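PDB 4Y9V: particle-associated lyase from Acinetobacter bacteriophage AP22, which binds the capsular polysaccharide of Acinetobacter baumannii as a phage tailspike and probably degrades it as a lyase. Local coordinates for residues Thr64-Val69 with Phe96-Glu101; Val302-Asp307 with Thr343-Cys348. All coordinates share one frame; numbering follows the deposited sequence. Where two conformers were deposited one is given.

Contact 1. Residues Thr64-Val69 with Phe96-Glu101; sequences TVLNQV and FEFVNE. With EDO (1,2-ethanediol), chain J.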
loop_
_atom_site.group_PDB
_atom_site.type_symbol
_atom_site.label_atom_id
_atom_site.label_comp_id
_atom_site.label_asym_id
_atom_site.label_seq_id
_atom_site.Cartn_x
_atom_site.Cartn_y
_atom_site.Cartn_z
ATOM N N THR A 64 -32.690 -16.977 -30.903
ATOM C CA THR A 64 -32.549 -16.777 -32.340
ATOM C C THR A 64 -32.442 -15.304 -32.663
ATOM O O THR A 64 -31.816 -14.928 -33.697
ATOM C CB THR A 64 -33.689 -17.385 -33.171
ATOM O OG1 THR A 64 -34.924 -16.777 -32.827
ATOM C CG2 THR A 64 -33.727 -18.890 -33.057
ATOM N N VAL A 65 -33.044 -14.432 -31.879
ATOM C CA VAL A 65 -33.021 -13.000 -32.096
ATOM C C VAL A 65 -31.638 -12.447 -31.780
ATOM O O VAL A 65 -31.073 -11.708 -32.578
ATOM C CB VAL A 65 -34.133 -12.296 -31.280
ATOM C CG1 VAL A 65 -34.154 -10.828 -31.620
ATOM C CG2 VAL A 65 -35.478 -12.936 -31.571
ATOM N N LEU A 66 -31.091 -12.797 -30.605
ATOM C CA LEU A 66 -29.712 -12.369 -30.293
ATOM C C LEU A 66 -28.723 -12.865 -31.336
ATOM O O LEU A 66 -27.840 -12.138 -31.773
ATOM C CB LEU A 66 -29.316 -12.841 -28.898
ATOM C CG LEU A 66 -30.119 -12.204 -27.743
ATOM C CD1 LEU A 66 -29.646 -12.822 -26.441
ATOM C CD2 LEU A 66 -29.967 -10.701 -27.671
ATOM N N ASN A 67 -28.884 -14.134 -31.751
ATOM C CA ASN A 67 -27.991 -14.662 -32.793
ATOM C C ASN A 67 -28.156 -13.882 -34.101
ATOM O O ASN A 67 -27.172 -13.642 -34.797
ATOM C CB ASN A 67 -28.215 -16.144 -32.980
ATOM C CG ASN A 67 -27.506 -17.004 -31.933
ATOM O OD1 ASN A 67 -26.429 -16.571 -31.445
ATOM N ND2 ASN A 67 -28.045 -18.118 -31.558
ATOM N N GLN A 68 -29.403 -13.493 -34.464
ATOM C CA GLN A 68 -29.589 -12.757 -35.707
ATOM C C GLN A 68 -28.986 -11.355 -35.615
ATOM O O GLN A 68 -28.371 -10.887 -36.574
ATOM C CB GLN A 68 -31.078 -12.688 -36.077
ATOM C CG GLN A 68 -31.265 -12.139 -37.475
ATOM C CD GLN A 68 -30.752 -13.112 -38.525
ATOM O OE1 GLN A 68 -30.969 -14.332 -38.403
ATOM N NE2 GLN A 68 -30.087 -12.608 -39.521
ATOM N N VAL A 69 -29.170 -10.681 -34.482
ATOM C CA VAL A 69 -28.583 -9.345 -34.304
ATOM C C VAL A 69 -27.057 -9.413 -34.495
ATOM O O VAL A 69 -26.536 -8.583 -35.274
ATOM C CB VAL A 69 -28.935 -8.791 -32.903
ATOM C CG1 VAL A 69 -28.129 -7.523 -32.634
ATOM C CG2 VAL A 69 -30.423 -8.528 -32.750
ATOM N N PHE A 96 -19.057 -6.433 -29.970
ATOM C CA PHE A 96 -20.474 -6.253 -29.713
ATOM C C PHE A 96 -20.624 -5.429 -28.458
ATOM O O PHE A 96 -19.886 -5.666 -27.510
ATOM C CB PHE A 96 -21.145 -7.633 -29.542
ATOM C CG PHE A 96 -22.647 -7.574 -29.579
ATOM C CD1 PHE A 96 -23.396 -7.391 -28.437
ATOM C CD2 PHE A 96 -23.289 -7.700 -30.797
ATOM C CE1 PHE A 96 -24.807 -7.340 -28.504
ATOM C CE2 PHE A 96 -24.659 -7.653 -30.849
ATOM C CZ PHE A 96 -25.428 -7.461 -29.730
ATOM N N GLU A 97 -21.602 -4.538 -28.432
ATOM C CA GLU A 97 -21.886 -3.714 -27.266
ATOM C C GLU A 97 -23.371 -3.762 -26.918
ATOM O O GLU A 97 -24.206 -3.471 -27.786
ATOM C CB GLU A 97 -21.466 -2.269 -27.516
ATOM C CG GLU A 97 -21.798 -1.340 -26.350
ATOM C CD GLU A 97 -21.286 0.074 -26.449
ATOM O OE1 GLU A 97 -20.734 0.450 -27.512
ATOM O OE2 GLU A 97 -21.425 0.827 -25.438
ATOM N N PHE A 98 -23.675 -4.108 -25.678
ATOM C CA PHE A 98 -25.014 -3.951 -25.134
ATOM C C PHE A 98 -25.144 -2.611 -24.407
ATOM O O PHE A 98 -24.266 -2.216 -23.629
ATOM C CB PHE A 98 -25.317 -5.015 -24.058
ATOM C CG PHE A 98 -25.615 -6.383 -24.604
ATOM C CD1 PHE A 98 -26.925 -6.712 -24.997
ATOM C CD2 PHE A 98 -24.644 -7.393 -24.705
ATOM C CE1 PHE A 98 -27.231 -7.980 -25.425
ATOM C CE2 PHE A 98 -24.971 -8.662 -25.147
ATOM C CZ PHE A 98 -26.266 -8.961 -25.501
ATOM N N VAL A 99 -26.314 -1.976 -24.588
ATOM C CA VAL A 99 -26.764 -0.867 -23.764
ATOM C C VAL A 99 -28.110 -1.307 -23.183
ATOM O O VAL A 99 -29.160 -1.198 -23.816
ATOM C CB VAL A 99 -26.883 0.459 -24.511
ATOM C CG1 VAL A 99 -27.214 1.564 -23.513
ATOM C CG2 VAL A 99 -25.641 0.773 -25.289
ATOM N N ASN A 100 -28.064 -1.879 -21.975
ATOM C CA ASN A 100 -29.218 -2.480 -21.339
ATOM C C ASN A 100 -29.833 -1.563 -20.290
ATOM O O ASN A 100 -29.108 -1.032 -19.458
ATOM C CB ASN A 100 -28.820 -3.802 -20.693
ATOM C CG ASN A 100 -28.382 -4.821 -21.728
ATOM O OD1 ASN A 100 -28.818 -4.825 -22.843
ATOM N ND2 ASN A 100 -27.491 -5.733 -21.310
ATOM N N GLU A 101 -31.153 -1.399 -20.300
ATOM C CA GLU A 101 -31.829 -0.716 -19.217
ATOM C C GLU A 101 -31.665 -1.526 -17.926
ATOM O O GLU A 101 -31.645 -2.770 -17.963
ATOM C CB GLU A 101 -33.300 -0.495 -19.560
ATOM C CG GLU A 101 -33.541 0.504 -20.675
ATOM C CD GLU A 101 -35.012 0.824 -20.880
ATOM O OE1 GLU A 101 -35.866 -0.037 -20.520
ATOM O OE2 GLU A 101 -35.357 1.901 -21.424
HETATM C C1 EDO J . -37.452 4.616 -21.245
HETATM O O1 EDO J . -37.013 3.860 -20.109
HETATM C C2 EDO J . -38.842 4.237 -21.646
HETATM O O2 EDO J . -39.788 4.578 -20.655
#
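The Phe96 ring meets Val69 CG1 and Phe98 CD2 at its edge, both in its plane. The Phe98 ring carries Phe96 CE1 on one face, 3.6 Å above the plane and over the ring centre. At its edge, near the plane, lies Leu66 CD2. The two phenylalanines thus meet edge against face within one strand, and each offers an edge to the helix. Helix 63-71 packs here on strand 96-100 of a small parallel sheet, near the N-terminal end of what is probably the beta-helical body.

The backbones stay well apart: Val69 CA and Phe96 CA are 9.8 Å from each other. Side chains bridge the gap. Val69 CG1 approaches Phe96 CE2 to 3.9 Å and Phe96 CZ to 4.0 Å, and the two side chains cross at about a right angle. CG of Phe96 stands anti to the backbone N (chi1 -167°), which carries the ring out toward the helix. The Leu66 contact is looser, with CD2 4.5 Å from Phe98 CE1. All four touching residues are buried, and the interface is wholly apolar.

Leu77 of the neighbouring strand 77-79 touches both Val69 and Phe96. Tyr50 of helix 47-54 also packs on Val69, while Phe211 and Phe213 pack on Phe98 from strand 211-213.

Beyond the end of the strand, the Glu101 carboxylate is held by Ser81 N at OE1. Its OE2 accepts a hydrogen bond from O1 of an ethanediol, probably from the crystallisation liquor, at 2.9 Å.

Contact 2. Residues Val302-Asp307 with Thr343-Cys348; sequences VAIGGD and TVYDHC. With 49S (2-acetamido-2-deoxy-beta-D-mannopyranuronic acid), chain B.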
loop_
_atom_site.group_PDB
_atom_site.type_symbol
_atom_site.label_atom_id
_atom_site.label_comp_id
_atom_site.label_asym_id
_atom_site.label_seq_id
_atom_site.Cartn_x
_atom_site.Cartn_y
_atom_site.Cartn_z
ATOM N N VAL A 302 -13.118 -15.137 -5.276
ATOM C CA VAL A 302 -12.262 -14.895 -6.438
ATOM C C VAL A 302 -11.310 -16.078 -6.483
ATOM O O VAL A 302 -10.538 -16.302 -5.544
ATOM C CB VAL A 302 -11.514 -13.563 -6.385
ATOM C CG1 VAL A 302 -10.505 -13.486 -7.522
ATOM C CG2 VAL A 302 -12.500 -12.398 -6.446
ATOM N N ALA A 303 -11.394 -16.847 -7.581
ATOM C CA ALA A 303 -10.473 -17.933 -7.864
ATOM C C ALA A 303 -9.524 -17.449 -8.941
ATOM O O ALA A 303 -9.970 -16.933 -9.962
ATOM C CB ALA A 303 -11.212 -19.155 -8.366
ATOM N N ILE A 304 -8.228 -17.591 -8.707
ATOM C CA ILE A 304 -7.211 -17.200 -9.677
ATOM C C ILE A 304 -6.527 -18.500 -10.091
ATOM O O ILE A 304 -5.944 -19.198 -9.244
ATOM C CB ILE A 304 -6.251 -16.127 -9.159
ATOM C CG1 ILE A 304 -7.042 -14.970 -8.538
ATOM C CG2 ILE A 304 -5.360 -15.671 -10.288
ATOM C CD1 ILE A 304 -6.153 -13.866 -7.959
ATOM N N GLY A 305 -6.643 -18.864 -11.352
ATOM C CA GLY A 305 -6.135 -20.149 -11.794
ATOM C C GLY A 305 -6.383 -20.310 -13.291
ATOM O O GLY A 305 -5.771 -19.626 -14.086
ATOM N N GLY A 306 -7.291 -21.225 -13.645
ATOM C CA GLY A 306 -7.675 -21.441 -15.024
ATOM C C GLY A 306 -7.687 -22.907 -15.420
ATOM O O GLY A 306 -8.009 -23.760 -14.586
ATOM N N ASP A 307 -7.435 -23.137 -16.683
ATOM C CA ASP A 307 -7.606 -24.481 -17.261
ATOM C C ASP A 307 -6.390 -24.822 -18.114
ATOM O O ASP A 307 -5.298 -24.337 -17.887
ATOM C CB ASP A 307 -8.994 -24.669 -17.858
ATOM C CG ASP A 307 -9.237 -23.871 -19.117
ATOM O OD1 ASP A 307 -9.408 -22.642 -19.002
ATOM O OD2 ASP A 307 -9.229 -24.441 -20.223
ATOM N N THR A 343 1.240 -12.004 -7.842
ATOM C CA THR A 343 -0.151 -11.627 -7.564
ATOM C C THR A 343 -0.293 -11.224 -6.105
ATOM O O THR A 343 0.328 -11.818 -5.211
ATOM C CB THR A 343 -1.072 -12.779 -7.980
ATOM O OG1 THR A 343 -1.004 -12.891 -9.406
ATOM C CG2 THR A 343 -2.527 -12.537 -7.649
ATOM N N VAL A 344 -1.113 -10.199 -5.861
ATOM C CA VAL A 344 -1.304 -9.654 -4.514
ATOM C C VAL A 344 -2.796 -9.368 -4.276
ATOM O O VAL A 344 -3.490 -8.851 -5.146
ATOM C CB VAL A 344 -0.480 -8.379 -4.296
ATOM C CG1 VAL A 344 -0.729 -7.331 -5.364
ATOM C CG2 VAL A 344 -0.670 -7.797 -2.859
ATOM N N TYR A 345 -3.211 -9.682 -3.056
ATOM C CA TYR A 345 -4.419 -9.148 -2.424
ATOM C C TYR A 345 -3.972 -8.130 -1.373
ATOM O O TYR A 345 -3.188 -8.479 -0.475
ATOM C CB TYR A 345 -5.265 -10.215 -1.763
ATOM C CG TYR A 345 -5.940 -11.211 -2.671
ATOM C CD1 TYR A 345 -7.219 -10.992 -3.161
ATOM C CD2 TYR A 345 -5.309 -12.395 -3.042
ATOM C CE1 TYR A 345 -7.842 -11.916 -3.988
ATOM C CE2 TYR A 345 -5.921 -13.330 -3.853
ATOM C CZ TYR A 345 -7.203 -13.092 -4.334
ATOM O OH TYR A 345 -7.893 -13.992 -5.116
ATOM N N ASP A 346 -4.450 -6.897 -1.490
ATOM C CA ASP A 346 -4.055 -5.785 -0.610
ATOM C C ASP A 346 -5.289 -5.140 -0.046
ATOM O O ASP A 346 -6.240 -4.825 -0.767
ATOM C CB ASP A 346 -3.248 -4.767 -1.415
ATOM C CG ASP A 346 -2.641 -3.656 -0.573
ATOM O OD1 ASP A 346 -2.183 -3.898 0.536
ATOM O OD2 ASP A 346 -2.507 -2.531 -1.087
ATOM N N HIS A 347 -5.333 -4.937 1.288
ATOM C CA HIS A 347 -6.498 -4.265 1.902
ATOM C C HIS A 347 -7.779 -5.018 1.589
ATOM O O HIS A 347 -8.840 -4.418 1.375
ATOM C CB HIS A 347 -6.553 -2.768 1.534
ATOM C CG HIS A 347 -5.575 -1.939 2.348
ATOM N ND1 HIS A 347 -4.378 -1.413 2.019
ATOM C CD2 HIS A 347 -5.765 -1.620 3.653
ATOM C CE1 HIS A 347 -3.881 -0.745 3.104
ATOM N NE2 HIS A 347 -4.709 -0.893 4.084
ATOM N N CYS A 348 -7.716 -6.346 1.610
ATOM C CA CYS A 348 -8.867 -7.221 1.405
ATOM C C CYS A 348 -9.212 -7.943 2.700
ATOM O O CYS A 348 -8.401 -8.022 3.626
ATOM C CB CYS A 348 -8.586 -8.248 0.313
ATOM S SG CYS A 348 -8.336 -7.558 -1.341
HETATM C C8 49S B . -6.300 -23.987 -11.893
HETATM C C7 49S B . -7.795 -23.928 -11.665
HETATM O O7 49S B . -8.379 -22.834 -11.505
HETATM N N2 49S B . -8.440 -25.105 -11.647
HETATM C C2 49S B . -9.857 -25.234 -11.375
HETATM C C3 49S B . -10.667 -25.556 -12.634
HETATM O O3 49S B . -10.503 -24.538 -13.621
HETATM C C1 49S B . -10.079 -26.340 -10.361
HETATM O O1 49S B . -9.331 -26.149 -9.195
HETATM O O5 49S B . -9.623 -27.578 -10.908
HETATM C C5 49S B . -10.443 -27.981 -12.019
HETATM C C6 49S B . -9.986 -29.353 -12.470
HETATM O O6A 49S B . -8.753 -29.575 -12.562
HETATM O O6B 49S B . -10.887 -30.182 -12.748
HETATM C C4 49S B . -10.343 -26.955 -13.150
HETATM O O4 49S B . -11.304 -27.440 -14.095
#
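Gly305, Gly306 and Asp307, at and just after the end of strand 302-305, form part of the glycan pocket; just before them Val302 and Ile304 meet Tyr345 and Thr343 inside the protein. Ile304 and Tyr345 come from opposite directions. Ile304 CD1 sits 3.3 Å from Tyr345 OH, a tight contact, and 3.9 Å from Tyr345 CZ; it lies obliquely to the ring. CG1 of Ile304 is anti to the carbonyl carbon (chi1 -49°) and the chain is extended beyond it, which brings CD1 to the phenol end. Val302 CG1 reaches the same hydroxyl at 3.6 Å, its side chain crossing that of Tyr345 at a slant. Thr343 adds its methyl, with CG2 3.9 Å from Ile304 CD1.

The two strands belong to different walls of a parallel beta-helix of the pectin lyase-like type. Their axes are 10.9 Å apart, and their directions differ by 164°, as they run on facing sides of the coil. Val302, Ile304, Thr343 and Tyr345 point into its interior. The polar groups buried there have partners: Tyr345 OH bonds to Asp335 O, and Thr343 OG1 to Tyr288 OH and Glu341 O. Asp335 also takes the Ile304 N-H on its carboxylate, so one residue serves both strands.

Past Ile304 the chain turns to the sugar. Gly306 N donates to O7 of the N-acetylmannosaminuronic acid unit at 2.9 Å, nearly straight at 175°. Gly306 O accepts from the sugar O3. Gly305 has no side chain, and the sugar O7 lies 3.5 Å from its CA. Tyr168, Arg166, Tyr278, Gln281 and His337 also hydrogen-bond this sugar. Asp307 touches the N-acetylfucosamine unit of the glycan, and its OD2 forms a salt bridge with Arg255.

In the fold
Contact 1 comes first along the chain and closes before contact 2 opens. Their centres are about 31 Å apart, with nearest atoms about 22 Å apart, so they do not touch. Contact 1 has its centre about 38 Å from that of the chain, toward the N-terminal end of the elongated body. The centre of contact 2 is only about 7 Å from that of the chain, within the pectin lyase-like range. They share no strand or sheet. The first joins helix 63-71 to strand 96-100 of a small parallel sheet. The second joins two walls of the coil, one of which runs on into the glycan pocket. One contact therefore belongs to the end of the trimeric spike, the other to its saccharide-binding middle.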